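Local coordinates for neuraminidase (Influenza A virus, PDB 4GEZ), which forms a homotetrameric, neuraminidase-like surface glycoprotein of a bat influenza A virus, and may remove terminal sialic acids, although its putative active site has diverged, at residues A[294-299]-A[321-326]; A[316-321]-A[344-349]; A[45-50]-A[61-66]; A[37-42]-A[69-74]. All coordinates share one frame; numbering follows the deposited sequence.

Contact 1 of 4, residues A[294-299]-A[321-326]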
loop_
_atom_site.group_PDB
_atom_site.type_symbol
_atom_site.label_atom_id
_atom_site.label_comp_id
_atom_site.label_asym_id
_atom_site.label_seq_id
_atom_site.Cartn_x
_atom_site.Cartn_y
_atom_site.Cartn_z
ATOM N N ASN A 294 -23.080 11.917 25.966
ATOM C CA ASN A 294 -22.830 10.483 26.014
ATOM C C ASN A 294 -24.002 9.676 25.482
ATOM O O ASN A 294 -25.162 10.059 25.653
ATOM C CB ASN A 294 -22.513 10.044 27.444
ATOM C CG ASN A 294 -21.213 10.629 27.955
ATOM O OD1 ASN A 294 -20.571 11.427 27.275
ATOM N ND2 ASN A 294 -20.804 10.212 29.144
ATOM N N GLY A 295 -23.693 8.556 24.835
ATOM C CA GLY A 295 -24.719 7.663 24.329
ATOM C C GLY A 295 -25.335 8.104 23.011
ATOM O O GLY A 295 -25.010 9.170 22.485
ATOM N N PHE A 296 -26.226 7.271 22.479
ATOM C CA PHE A 296 -26.918 7.546 21.228
ATOM C C PHE A 296 -28.155 6.656 21.179
ATOM O O PHE A 296 -28.046 5.435 21.304
ATOM C CB PHE A 296 -26.006 7.246 20.038
ATOM C CG PHE A 296 -26.375 7.986 18.782
ATOM C CD1 PHE A 296 -26.237 9.365 18.708
ATOM C CD2 PHE A 296 -26.841 7.299 17.668
ATOM C CE1 PHE A 296 -26.570 10.050 17.547
ATOM C CE2 PHE A 296 -27.169 7.972 16.504
ATOM C CZ PHE A 296 -27.035 9.348 16.443
ATOM N N VAL A 297 -29.329 7.263 21.018
ATOM C CA VAL A 297 -30.572 6.495 20.957
ATOM C C VAL A 297 -31.386 6.794 19.693
ATOM O O VAL A 297 -31.556 7.951 19.308
ATOM C CB VAL A 297 -31.422 6.652 22.259
ATOM C CG1 VAL A 297 -31.159 7.989 22.919
ATOM C CG2 VAL A 297 -32.911 6.447 21.983
ATOM N N LEU A 298 -31.873 5.737 19.046
ATOM C CA LEU A 298 -32.701 5.879 17.856
ATOM C C LEU A 298 -34.138 5.560 18.239
ATOM O O LEU A 298 -34.399 4.550 18.893
ATOM C CB LEU A 298 -32.250 4.915 16.756
ATOM C CG LEU A 298 -31.173 5.345 15.756
ATOM C CD1 LEU A 298 -31.717 6.357 14.766
ATOM C CD2 LEU A 298 -29.942 5.891 16.459
ATOM N N GLU A 299 -35.066 6.427 17.850
ATOM C CA GLU A 299 -36.475 6.215 18.154
ATOM C C GLU A 299 -37.362 6.296 16.912
ATOM O O GLU A 299 -37.212 7.196 16.085
ATOM C CB GLU A 299 -36.943 7.209 19.224
ATOM C CG GLU A 299 -36.275 7.017 20.582
ATOM C CD GLU A 299 -36.722 8.041 21.608
ATOM O OE1 GLU A 299 -37.134 9.148 21.197
ATOM O OE2 GLU A 299 -36.660 7.742 22.821
ATOM N N LYS A 321 -20.570 5.802 25.833
ATOM C CA LYS A 321 -19.707 6.305 24.773
ATOM C C LYS A 321 -19.941 7.780 24.503
ATOM O O LYS A 321 -21.083 8.214 24.351
ATOM C CB LYS A 321 -19.941 5.506 23.488
ATOM C CG LYS A 321 -18.985 4.344 23.302
ATOM C CD LYS A 321 -17.811 4.760 22.440
ATOM C CE LYS A 321 -16.808 3.634 22.293
ATOM N NZ LYS A 321 -15.688 3.999 21.381
ATOM N N ARG A 322 -18.860 8.552 24.441
ATOM C CA ARG A 322 -18.987 9.952 24.073
ATOM C C ARG A 322 -19.289 9.993 22.578
ATOM O O ARG A 322 -18.619 9.338 21.771
ATOM C CB ARG A 322 -17.718 10.744 24.408
ATOM C CG ARG A 322 -17.882 12.259 24.254
ATOM C CD ARG A 322 -16.701 13.058 24.802
ATOM N NE ARG A 322 -16.961 14.499 24.771
ATOM C CZ ARG A 322 -16.881 15.252 23.676
ATOM N NH1 ARG A 322 -16.551 14.706 22.513
ATOM N NH2 ARG A 322 -17.135 16.552 23.740
ATOM N N THR A 323 -20.307 10.762 22.219
ATOM C CA THR A 323 -20.856 10.747 20.874
ATOM C C THR A 323 -20.705 12.162 20.325
ATOM O O THR A 323 -20.718 13.126 21.092
ATOM C CB THR A 323 -22.329 10.250 20.904
ATOM O OG1 THR A 323 -22.407 8.925 20.358
ATOM C CG2 THR A 323 -23.268 11.173 20.148
ATOM N N GLY A 324 -20.536 12.294 19.013
ATOM C CA GLY A 324 -20.362 13.600 18.403
ATOM C C GLY A 324 -21.292 13.778 17.222
ATOM O O GLY A 324 -22.494 13.529 17.329
ATOM N N ARG A 325 -20.736 14.224 16.102
ATOM C CA ARG A 325 -21.504 14.470 14.887
ATOM C C ARG A 325 -22.104 13.188 14.314
ATOM O O ARG A 325 -21.566 12.096 14.519
ATOM C CB ARG A 325 -20.598 15.130 13.846
ATOM C CG ARG A 325 -20.131 16.522 14.226
ATOM C CD ARG A 325 -18.959 16.967 13.366
ATOM N NE ARG A 325 -19.249 16.847 11.942
ATOM C CZ ARG A 325 -18.733 15.909 11.155
ATOM N NH1 ARG A 325 -17.884 15.018 11.649
ATOM N NH2 ARG A 325 -19.058 15.866 9.873
ATOM N N SER A 326 -23.210 13.333 13.586
ATOM C CA SER A 326 -23.817 12.223 12.852
ATOM C C SER A 326 -24.465 12.748 11.574
ATOM O O SER A 326 -24.859 13.917 11.505
ATOM C CB SER A 326 -24.857 11.489 13.704
ATOM O OG SER A 326 -25.796 12.393 14.257
#
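With chi1 at -157°, the Phe296 ring extends away from its own backbone N and swings across to Thr323 and Ser326 on strand 322-326 of the adjacent sheet. In the beta-propeller of influenza neuraminidase the contact is an example of how two blades are joined. Strand 294-299 is the middle strand of a three-stranded sheet, while 322-326 edges the four-stranded sheet next to it, and their axes diverge by 63°, so the two share backbone pairing only where they meet. There Asn294 and Arg322 form a single antiparallel, non-hydrogen-bonded pair with CA atoms 4.3 Å apart. Beside it Gly295 N donates to Lys321 O at 2.7 Å, an almost straight bond with 170° at the hydrogen. A weaker CA-H...O contact from Asn294 CA reaches the same carbonyl. Gly295 has a positive phi, a conformation that favours glycine. Beyond this point the strands separate and side chains take over. Phe296 and Thr323 cross at about a right angle, CD1 of the ring lying 3.8 Å from Thr323 CG2. Leu346 and Phe318 also pack on the ring, which is buried between the blades. Thr323 CB comes within 3.3 Å of Gly295 O, and at the far end of the ring Phe296 CZ lies 3.9 Å from Ser326 OG.

Contact 2 of 4, residues A[316-321]-A[344-349]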
loop_
_atom_site.group_PDB
_atom_site.type_symbol
_atom_site.label_atom_id
_atom_site.label_comp_id
_atom_site.label_asym_id
_atom_site.label_seq_id
_atom_site.Cartn_x
_atom_site.Cartn_y
_atom_site.Cartn_z
ATOM N N GLU A 316 -31.208 2.018 22.172
ATOM C CA GLU A 316 -30.086 2.702 22.786
ATOM C C GLU A 316 -28.794 2.054 22.303
ATOM O O GLU A 316 -28.334 1.073 22.884
ATOM C CB GLU A 316 -30.196 2.626 24.308
ATOM C CG GLU A 316 -29.128 3.404 25.056
ATOM C CD GLU A 316 -29.397 3.465 26.544
ATOM O OE1 GLU A 316 -28.516 3.046 27.324
ATOM O OE2 GLU A 316 -30.486 3.938 26.931
ATOM N N LEU A 317 -28.224 2.599 21.229
ATOM C CA LEU A 317 -27.016 2.039 20.624
ATOM C C LEU A 317 -25.800 2.246 21.516
ATOM O O LEU A 317 -24.923 1.387 21.595
ATOM C CB LEU A 317 -26.754 2.668 19.249
ATOM C CG LEU A 317 -27.741 2.454 18.101
ATOM C CD1 LEU A 317 -27.288 3.181 16.851
ATOM C CD2 LEU A 317 -27.882 0.980 17.812
ATOM N N PHE A 318 -25.758 3.387 22.194
ATOM C CA PHE A 318 -24.666 3.682 23.108
ATOM C C PHE A 318 -25.220 4.290 24.390
ATOM O O PHE A 318 -26.247 4.968 24.368
ATOM C CB PHE A 318 -23.682 4.661 22.456
ATOM C CG PHE A 318 -22.947 4.097 21.274
ATOM C CD1 PHE A 318 -21.775 3.371 21.451
ATOM C CD2 PHE A 318 -23.416 4.308 19.983
ATOM C CE1 PHE A 318 -21.086 2.850 20.362
ATOM C CE2 PHE A 318 -22.733 3.795 18.886
ATOM C CZ PHE A 318 -21.563 3.064 19.077
ATOM N N SER A 319 -24.551 4.023 25.508
ATOM C CA SER A 319 -24.929 4.602 26.791
ATOM C C SER A 319 -23.843 5.530 27.326
ATOM O O SER A 319 -24.089 6.708 27.585
ATOM C CB SER A 319 -25.219 3.496 27.809
ATOM O OG SER A 319 -26.132 2.549 27.285
ATOM N N ASN A 320 -22.631 4.997 27.446
ATOM C CA ASN A 320 -21.522 5.716 28.060
ATOM C C ASN A 320 -20.586 6.356 27.041
ATOM O O ASN A 320 -19.891 7.327 27.346
ATOM C CB ASN A 320 -20.722 4.779 28.972
ATOM C CG ASN A 320 -21.530 4.279 30.154
ATOM O OD1 ASN A 320 -22.444 4.952 30.628
ATOM N ND2 ASN A 320 -21.199 3.085 30.630
ATOM N N LYS A 321 -20.570 5.802 25.833
ATOM C CA LYS A 321 -19.707 6.305 24.773
ATOM C C LYS A 321 -19.941 7.780 24.503
ATOM O O LYS A 321 -21.083 8.214 24.351
ATOM C CB LYS A 321 -19.941 5.506 23.488
ATOM C CG LYS A 321 -18.985 4.344 23.302
ATOM C CD LYS A 321 -17.811 4.760 22.440
ATOM C CE LYS A 321 -16.808 3.634 22.293
ATOM N NZ LYS A 321 -15.688 3.999 21.381
ATOM N N PHE A 344 -26.290 5.708 8.233
ATOM C CA PHE A 344 -25.773 6.927 8.841
ATOM C C PHE A 344 -24.385 6.695 9.433
ATOM O O PHE A 344 -24.055 5.577 9.830
ATOM C CB PHE A 344 -26.751 7.504 9.881
ATOM C CG PHE A 344 -26.865 6.696 11.151
ATOM C CD1 PHE A 344 -26.006 6.931 12.221
ATOM C CD2 PHE A 344 -27.861 5.735 11.292
ATOM C CE1 PHE A 344 -26.119 6.199 13.400
ATOM C CE2 PHE A 344 -27.987 5.000 12.466
ATOM C CZ PHE A 344 -27.115 5.237 13.522
ATOM N N TRP A 345 -23.582 7.753 9.506
ATOM C CA TRP A 345 -22.276 7.678 10.149
ATOM C C TRP A 345 -22.369 8.368 11.496
ATOM O O TRP A 345 -23.245 9.216 11.696
ATOM C CB TRP A 345 -21.189 8.313 9.280
ATOM C CG TRP A 345 -21.550 9.654 8.741
ATOM C CD1 TRP A 345 -22.081 9.926 7.513
ATOM C CD2 TRP A 345 -21.383 10.917 9.396
ATOM N NE1 TRP A 345 -22.270 11.280 7.370
ATOM C CE2 TRP A 345 -21.847 11.912 8.512
ATOM C CE3 TRP A 345 -20.892 11.306 10.645
ATOM C CZ2 TRP A 345 -21.828 13.268 8.837
ATOM C CZ3 TRP A 345 -20.876 12.651 10.967
ATOM C CH2 TRP A 345 -21.340 13.614 10.070
ATOM N N LEU A 346 -21.461 8.036 12.410
ATOM C CA LEU A 346 -21.557 8.561 13.767
ATOM C C LEU A 346 -20.170 8.648 14.393
ATOM O O LEU A 346 -19.465 7.643 14.490
ATOM C CB LEU A 346 -22.454 7.632 14.600
ATOM C CG LEU A 346 -22.658 7.833 16.104
ATOM C CD1 LEU A 346 -23.572 9.016 16.319
ATOM C CD2 LEU A 346 -23.209 6.582 16.775
ATOM N N GLU A 347 -19.798 9.836 14.865
ATOM C CA GLU A 347 -18.520 10.011 15.549
ATOM C C GLU A 347 -18.587 9.404 16.944
ATOM O O GLU A 347 -19.436 9.784 17.748
ATOM C CB GLU A 347 -18.163 11.495 15.689
ATOM C CG GLU A 347 -17.746 12.216 14.412
ATOM C CD GLU A 347 -17.443 13.685 14.668
ATOM O OE1 GLU A 347 -16.884 14.349 13.769
ATOM O OE2 GLU A 347 -17.781 14.180 15.765
ATOM N N ILE A 348 -17.689 8.466 17.234
ATOM C CA ILE A 348 -17.586 7.932 18.586
ATOM C C ILE A 348 -16.156 8.055 19.085
ATOM O O ILE A 348 -15.206 7.680 18.385
ATOM C CB ILE A 348 -18.066 6.466 18.688
ATOM C CG1 ILE A 348 -17.381 5.587 17.647
ATOM C CG2 ILE A 348 -19.586 6.392 18.561
ATOM C CD1 ILE A 348 -17.683 4.101 17.806
ATOM N N GLU A 349 -16.006 8.574 20.300
ATOM C CA GLU A 349 -14.684 8.827 20.860
ATOM C C GLU A 349 -14.012 7.554 21.345
ATOM O O GLU A 349 -14.615 6.776 22.089
ATOM C CB GLU A 349 -14.768 9.828 22.017
ATOM C CG GLU A 349 -13.411 10.166 22.628
ATOM C CD GLU A 349 -13.479 11.278 23.654
ATOM O OE1 GLU A 349 -13.978 12.373 23.315
ATOM O OE2 GLU A 349 -13.025 11.058 24.799
#
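Phe318 and Ile348 cross at about a right angle, the branch methyl CG2 of Ile348 standing over one face of the ring in a CH-pi contact, 4.2 Å from the centroid and displaced toward the rim. Ile348 places that methyl there by setting CG2 anti to its carbonyl carbon. Leu346 approaches differently: it slides past Phe318 in the opposite direction, and its CD2 meets Phe318 CE2 obliquely at 3.5 Å. A third approach is seen at Leu317 and Phe344, which come from opposite directions, with Leu317 CD1 reaching the ring edge in its plane, 3.9 Å from Phe344 CZ. Phe364 of strand 359-367 backs this apolar layer. At the other end the Lys321 chain, bent at chi2, passes Ile348 so that NZ donates to Glu349 O at 3.1 Å. The ammonium lies well above the carbonyl plane, 49° out of it, and has a long, weak ion pair with Glu81 of the second subunit. The strand axes stay 11.0 Å apart at closest approach, and side chains span that gap. Leu317 and Phe318 both lie opposite Phe296, a classic beta bulge, and the whole is sheet-on-sheet packing between adjacent blades of a beta-propeller.

Contact 3 of 4, residues A[45-50]-A[61-66]; sequences LSRRAY and FFIAYG
Arg47 lays its guanidinium flat on the ring of Tyr65, the planes 12° apart and CZ 3.8 Å from the ring centroid, a cation-pi stack for which the side chain folds at chi3 (65°). Its NH1 is satisfied outside the pair, in a salt bridge with Glu82 and a hydrogen bond to Met78 O. Leu45 CB covers the opposite face of Tyr65, 3.8 Å from the centroid. The backbone pairs as an antiparallel hairpin. Arg47 and Ile63 exchange both bonds of a hydrogen-bonded pair, each 2.9 Å: Arg47 N to Ile63 O is bent, Ile63 N to Arg47 O straighter. Tyr65 N gives to Leu45 O at 3.1 Å, and Leu45 N to Gly66 O. Past Arg48 the register slips by one residue, a beta bulge, and pairing resumes at Tyr50, whose N donates to Phe61 O at 2.9 Å while Phe61 N returns a bond of 3.0 Å to Tyr50 O. Over the Tyr50 ring sits Phe61 CB, in a CH-pi contact at 3.7 Å from the centroid, and the phenol OH is hydrogen-bonded to Ser107 OG. The division of labour is instructive: six backbone bonds join the hairpin, while Phe62 and Ala64 bond to Tyr85 and Ser83 of strand 83-88. Arg47 meets an aromatic with its face and an acid with NH1, an arrangement expected to favour its positive charge.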
loop_
_atom_site.group_PDB
_atom_site.type_symbol
_atom_site.label_atom_id
_atom_site.label_comp_id
_atom_site.label_asym_id
_atom_site.label_seq_id
_atom_site.Cartn_x
_atom_site.Cartn_y
_atom_site.Cartn_z
ATOM N N LEU A 45 -4.499 12.946 11.942
ATOM C CA LEU A 45 -5.495 13.489 12.858
ATOM C C LEU A 45 -6.533 14.218 12.009
ATOM O O LEU A 45 -6.179 14.921 11.066
ATOM C CB LEU A 45 -4.842 14.424 13.886
ATOM C CG LEU A 45 -3.674 13.786 14.650
ATOM C CD1 LEU A 45 -2.986 14.747 15.608
ATOM C CD2 LEU A 45 -4.153 12.563 15.388
ATOM N N SER A 46 -7.809 14.038 12.332
ATOM C CA SER A 46 -8.878 14.518 11.468
ATOM C C SER A 46 -10.024 15.165 12.235
ATOM O O SER A 46 -10.128 15.029 13.455
ATOM C CB SER A 46 -9.422 13.363 10.626
ATOM O OG SER A 46 -10.062 12.401 11.438
ATOM N N ARG A 47 -10.870 15.877 11.496
ATOM C CA ARG A 47 -12.117 16.423 12.017
ATOM C C ARG A 47 -13.095 16.569 10.857
ATOM O O ARG A 47 -12.691 16.485 9.690
ATOM C CB ARG A 47 -11.886 17.769 12.715
ATOM C CG ARG A 47 -11.248 18.846 11.841
ATOM C CD ARG A 47 -11.105 20.168 12.602
ATOM N NE ARG A 47 -10.182 20.063 13.735
ATOM C CZ ARG A 47 -8.990 20.654 13.802
ATOM N NH1 ARG A 47 -8.567 21.426 12.812
ATOM N NH2 ARG A 47 -8.224 20.490 14.873
ATOM N N ARG A 48 -14.372 16.777 11.179
ATOM C CA ARG A 48 -15.416 16.986 10.173
ATOM C C ARG A 48 -15.474 15.879 9.127
ATOM O O ARG A 48 -15.608 16.150 7.936
ATOM C CB ARG A 48 -15.249 18.350 9.495
ATOM C CG ARG A 48 -15.496 19.537 10.412
ATOM C CD ARG A 48 -15.048 20.832 9.751
ATOM N NE ARG A 48 -14.622 21.822 10.739
ATOM C CZ ARG A 48 -13.473 22.488 10.683
ATOM N NH1 ARG A 48 -12.627 22.271 9.684
ATOM N NH2 ARG A 48 -13.162 23.361 11.630
ATOM N N ALA A 49 -15.364 14.632 9.574
ATOM C CA ALA A 49 -15.397 13.493 8.662
ATOM C C ALA A 49 -16.830 13.101 8.301
ATOM O O ALA A 49 -17.754 13.309 9.086
ATOM C CB ALA A 49 -14.649 12.302 9.261
ATOM N N TYR A 50 -16.998 12.533 7.110
ATOM C CA TYR A 50 -18.284 12.012 6.647
ATOM C C TYR A 50 -18.016 10.891 5.649
ATOM O O TYR A 50 -16.867 10.660 5.282
ATOM C CB TYR A 50 -19.148 13.118 6.017
ATOM C CG TYR A 50 -18.482 13.868 4.886
ATOM C CD1 TYR A 50 -17.663 14.959 5.145
ATOM C CD2 TYR A 50 -18.681 13.493 3.560
ATOM C CE1 TYR A 50 -17.052 15.650 4.121
ATOM C CE2 TYR A 50 -18.072 14.180 2.526
ATOM C CZ TYR A 50 -17.259 15.258 2.818
ATOM O OH TYR A 50 -16.643 15.956 1.806
ATOM N N PHE A 61 -14.184 10.901 4.029
ATOM C CA PHE A 61 -13.678 12.217 3.672
ATOM C C PHE A 61 -13.527 12.971 4.979
ATOM O O PHE A 61 -14.422 12.925 5.823
ATOM C CB PHE A 61 -14.679 12.943 2.772
ATOM C CG PHE A 61 -14.795 12.356 1.394
ATOM C CD1 PHE A 61 -15.623 11.264 1.149
ATOM C CD2 PHE A 61 -14.093 12.917 0.337
ATOM C CE1 PHE A 61 -15.728 10.729 -0.123
ATOM C CE2 PHE A 61 -14.194 12.394 -0.939
ATOM C CZ PHE A 61 -15.014 11.295 -1.170
ATOM N N PHE A 62 -12.402 13.655 5.161
ATOM C CA PHE A 62 -12.140 14.338 6.424
ATOM C C PHE A 62 -11.196 15.521 6.264
ATOM O O PHE A 62 -10.468 15.613 5.269
ATOM C CB PHE A 62 -11.589 13.359 7.473
ATOM C CG PHE A 62 -10.369 12.586 7.026
ATOM C CD1 PHE A 62 -10.506 11.353 6.401
ATOM C CD2 PHE A 62 -9.088 13.078 7.263
ATOM C CE1 PHE A 62 -9.389 10.626 6.004
ATOM C CE2 PHE A 62 -7.964 12.359 6.872
ATOM C CZ PHE A 62 -8.115 11.131 6.239
ATOM N N ILE A 63 -11.205 16.408 7.253
ATOM C CA ILE A 63 -10.299 17.550 7.292
ATOM C C ILE A 63 -9.107 17.208 8.172
ATOM O O ILE A 63 -9.248 17.038 9.384
ATOM C CB ILE A 63 -11.009 18.809 7.834
ATOM C CG1 ILE A 63 -12.187 19.179 6.928
ATOM C CG2 ILE A 63 -10.034 19.975 7.935
ATOM C CD1 ILE A 63 -11.781 19.553 5.500
ATOM N N ALA A 64 -7.933 17.116 7.554
ATOM C CA ALA A 64 -6.722 16.698 8.251
ATOM C C ALA A 64 -5.973 17.907 8.807
ATOM O O ALA A 64 -5.871 18.941 8.136
ATOM C CB ALA A 64 -5.834 15.913 7.307
ATOM N N TYR A 65 -5.435 17.765 10.020
ATOM C CA TYR A 65 -4.751 18.871 10.696
ATOM C C TYR A 65 -3.419 18.481 11.353
ATOM O O TYR A 65 -2.670 19.350 11.816
ATOM C CB TYR A 65 -5.685 19.536 11.724
ATOM C CG TYR A 65 -6.050 18.664 12.906
ATOM C CD1 TYR A 65 -5.311 18.708 14.084
ATOM C CD2 TYR A 65 -7.140 17.805 12.848
ATOM C CE1 TYR A 65 -5.644 17.914 15.168
ATOM C CE2 TYR A 65 -7.484 17.006 13.923
ATOM C CZ TYR A 65 -6.731 17.067 15.081
ATOM O OH TYR A 65 -7.068 16.276 16.154
ATOM N N GLY A 66 -3.128 17.185 11.421
ATOM C CA GLY A 66 -1.897 16.757 12.063
ATOM C C GLY A 66 -1.563 15.278 11.988
ATOM O O GLY A 66 -2.329 14.474 11.445
#

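Contact 4 of 4, residues A[37-42]-A[69-74]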
loop_
_atom_site.group_PDB
_atom_site.type_symbol
_atom_site.label_atom_id
_atom_site.label_comp_id
_atom_site.label_asym_id
_atom_site.label_seq_id
_atom_site.Cartn_x
_atom_site.Cartn_y
_atom_site.Cartn_z
ATOM N N PRO A 37 -3.550 3.646 24.553
ATOM C CA PRO A 37 -2.955 4.875 25.086
ATOM C C PRO A 37 -2.011 5.493 24.065
ATOM O O PRO A 37 -2.154 6.672 23.764
ATOM C CB PRO A 37 -2.173 4.393 26.312
ATOM C CG PRO A 37 -2.775 3.085 26.679
ATOM C CD PRO A 37 -3.309 2.479 25.419
ATOM N N GLU A 38 -1.070 4.714 23.541
ATOM C CA GLU A 38 -0.114 5.241 22.569
ATOM C C GLU A 38 -0.459 4.904 21.123
ATOM O O GLU A 38 -0.833 3.771 20.805
ATOM C CB GLU A 38 1.307 4.769 22.896
ATOM C CG GLU A 38 1.858 5.341 24.187
ATOM C CD GLU A 38 2.306 6.783 24.034
ATOM O OE1 GLU A 38 2.681 7.400 25.052
ATOM O OE2 GLU A 38 2.283 7.300 22.896
ATOM N N LEU A 39 -0.320 5.902 20.258
ATOM C CA LEU A 39 -0.584 5.744 18.834
ATOM C C LEU A 39 0.745 5.655 18.088
ATOM O O LEU A 39 1.752 6.217 18.529
ATOM C CB LEU A 39 -1.394 6.939 18.306
ATOM C CG LEU A 39 -2.750 7.220 18.959
ATOM C CD1 LEU A 39 -3.385 8.497 18.451
ATOM C CD2 LEU A 39 -3.680 6.052 18.714
ATOM N N PRO A 40 0.754 4.942 16.951
ATOM C CA PRO A 40 1.888 5.002 16.025
ATOM C C PRO A 40 1.942 6.384 15.386
ATOM O O PRO A 40 0.947 7.101 15.416
ATOM C CB PRO A 40 1.547 3.927 14.987
ATOM C CG PRO A 40 0.059 3.743 15.094
ATOM C CD PRO A 40 -0.247 3.941 16.538
ATOM N N GLY A 41 3.085 6.756 14.825
ATOM C CA GLY A 41 3.314 8.116 14.366
ATOM C C GLY A 41 2.704 8.561 13.046
ATOM O O GLY A 41 2.607 9.764 12.786
ATOM N N ASP A 42 2.301 7.609 12.209
ATOM C CA ASP A 42 1.908 7.931 10.836
ATOM C C ASP A 42 0.402 8.088 10.635
ATOM O O ASP A 42 -0.062 8.209 9.498
ATOM C CB ASP A 42 2.417 6.856 9.872
ATOM C CG ASP A 42 1.927 5.466 10.246
ATOM O OD1 ASP A 42 1.986 5.112 11.442
ATOM O OD2 ASP A 42 1.460 4.733 9.346
ATOM N N ALA A 69 2.189 11.240 15.591
ATOM C CA ALA A 69 3.510 11.341 16.201
ATOM C C ALA A 69 3.604 12.549 17.127
ATOM O O ALA A 69 4.450 12.593 18.022
ATOM C CB ALA A 69 4.575 11.428 15.123
ATOM N N ASN A 70 2.736 13.529 16.895
ATOM C CA ASN A 70 2.704 14.753 17.684
ATOM C C ASN A 70 1.463 14.800 18.583
ATOM O O ASN A 70 0.989 15.874 18.947
ATOM C CB ASN A 70 2.780 15.977 16.763
ATOM C CG ASN A 70 4.029 15.975 15.886
ATOM O OD1 ASN A 70 5.144 16.167 16.372
ATOM N ND2 ASN A 70 3.843 15.755 14.589
ATOM N N GLN A 71 0.949 13.615 18.919
ATOM C CA GLN A 71 -0.165 13.411 19.858
ATOM C C GLN A 71 -0.114 14.275 21.128
ATOM O O GLN A 71 -1.130 14.834 21.552
ATOM C CB GLN A 71 -0.180 11.931 20.273
ATOM C CG GLN A 71 -1.361 11.495 21.143
ATOM C CD GLN A 71 -1.259 10.038 21.582
ATOM O OE1 GLN A 71 -0.290 9.350 21.264
ATOM N NE2 GLN A 71 -2.251 9.571 22.331
ATOM N N HIS A 72 1.070 14.367 21.728
ATOM C CA HIS A 72 1.283 15.083 22.987
ATOM C C HIS A 72 1.951 16.443 22.784
ATOM O O HIS A 72 2.325 17.114 23.748
ATOM C CB HIS A 72 2.115 14.218 23.937
ATOM C CG HIS A 72 1.590 12.831 24.108
ATOM N ND1 HIS A 72 0.241 12.556 24.244
ATOM C CD2 HIS A 72 2.214 11.625 24.094
ATOM C CE1 HIS A 72 0.071 11.249 24.353
ATOM N NE2 HIS A 72 1.247 10.665 24.260
ATOM N N LEU A 73 2.082 16.847 21.526
ATOM C CA LEU A 73 2.811 18.058 21.169
ATOM C C LEU A 73 1.902 19.003 20.386
ATOM O O LEU A 73 2.339 20.058 19.922
ATOM C CB LEU A 73 4.053 17.702 20.339
ATOM C CG LEU A 73 5.089 16.782 21.000
ATOM C CD1 LEU A 73 6.025 16.148 19.980
ATOM C CD2 LEU A 73 5.894 17.522 22.049
ATOM N N LEU A 74 0.637 18.614 20.240
ATOM C CA LEU A 74 -0.320 19.407 19.473
ATOM C C LEU A 74 -1.453 19.951 20.344
ATOM O O LEU A 74 -1.935 19.281 21.260
ATOM C CB LEU A 74 -0.909 18.585 18.318
ATOM C CG LEU A 74 0.032 18.227 17.161
ATOM C CD1 LEU A 74 -0.709 17.558 16.012
ATOM C CD2 LEU A 74 0.794 19.449 16.670
#
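Gly41 and Ala69 bring two loops together at a CA-CA distance of 3.7 Å, where Ala69 N donates to Gly41 O over 3.2 Å in a bent bond, and the end-to-end directions of the touching parts lie 136° apart. A much straighter bond holds the other end: Gln71 NE2 points at Pro37 O, also 3.2 Å away, with 170° at the hydrogen and the acceptor almost within the amide plane. A fully extended chain (chi1 -174°) gives Gln71 this reach. On the way the Gln71 side chain crosses that of Leu39 at about a right angle, Leu39 CD1 lying 4.1 Å from Gln71 CD. Glu38 bends at chi2 toward His72, and its carboxylate plane stands nearly perpendicular to the imidazole; OE1 lies at the ring edge, 3.7 Å from His72 NE2. Ser68 OG is hydrogen-bonded to Pro40 O just outside the contact. Both loops reach other subunits: Glu38 N is bonded to Asn70 OD1 of the second subunit, while Asn70 OD1 of this chain takes the Glu38 N of the third. The same bond, repeated head to tail, is what a cyclic homotetramer produces, and the pair belongs to loops between the propeller's strands that take part in the subunit interface of the neuraminidase head.

In the fold
Contacts 1 and 2 form one inter-blade unit: their centres lie 4 Å apart, they share Lys321, and Phe296 N is probably hydrogen-bonded to Phe318 O at 3.0 Å. Contact 3 belongs to another blade, its centre 19 Å from that of contact 1, yet Arg325 NH2 spans the divide to Ala49 O at 3.0 Å, while Arg325 NH1 forms a salt bridge with Glu347 OE1 of contact 2. Contact 4, its centre about 16 Å from that of contact 3, closes a loop that contains that hairpin, and Leu74 CD1 touches Leu45 CD1 at 3.6 Å; contacts 3 and 4 both touch the third subunit. The bound calcium ion lies about 13 Å from the side chain of Ser326 in contact 1.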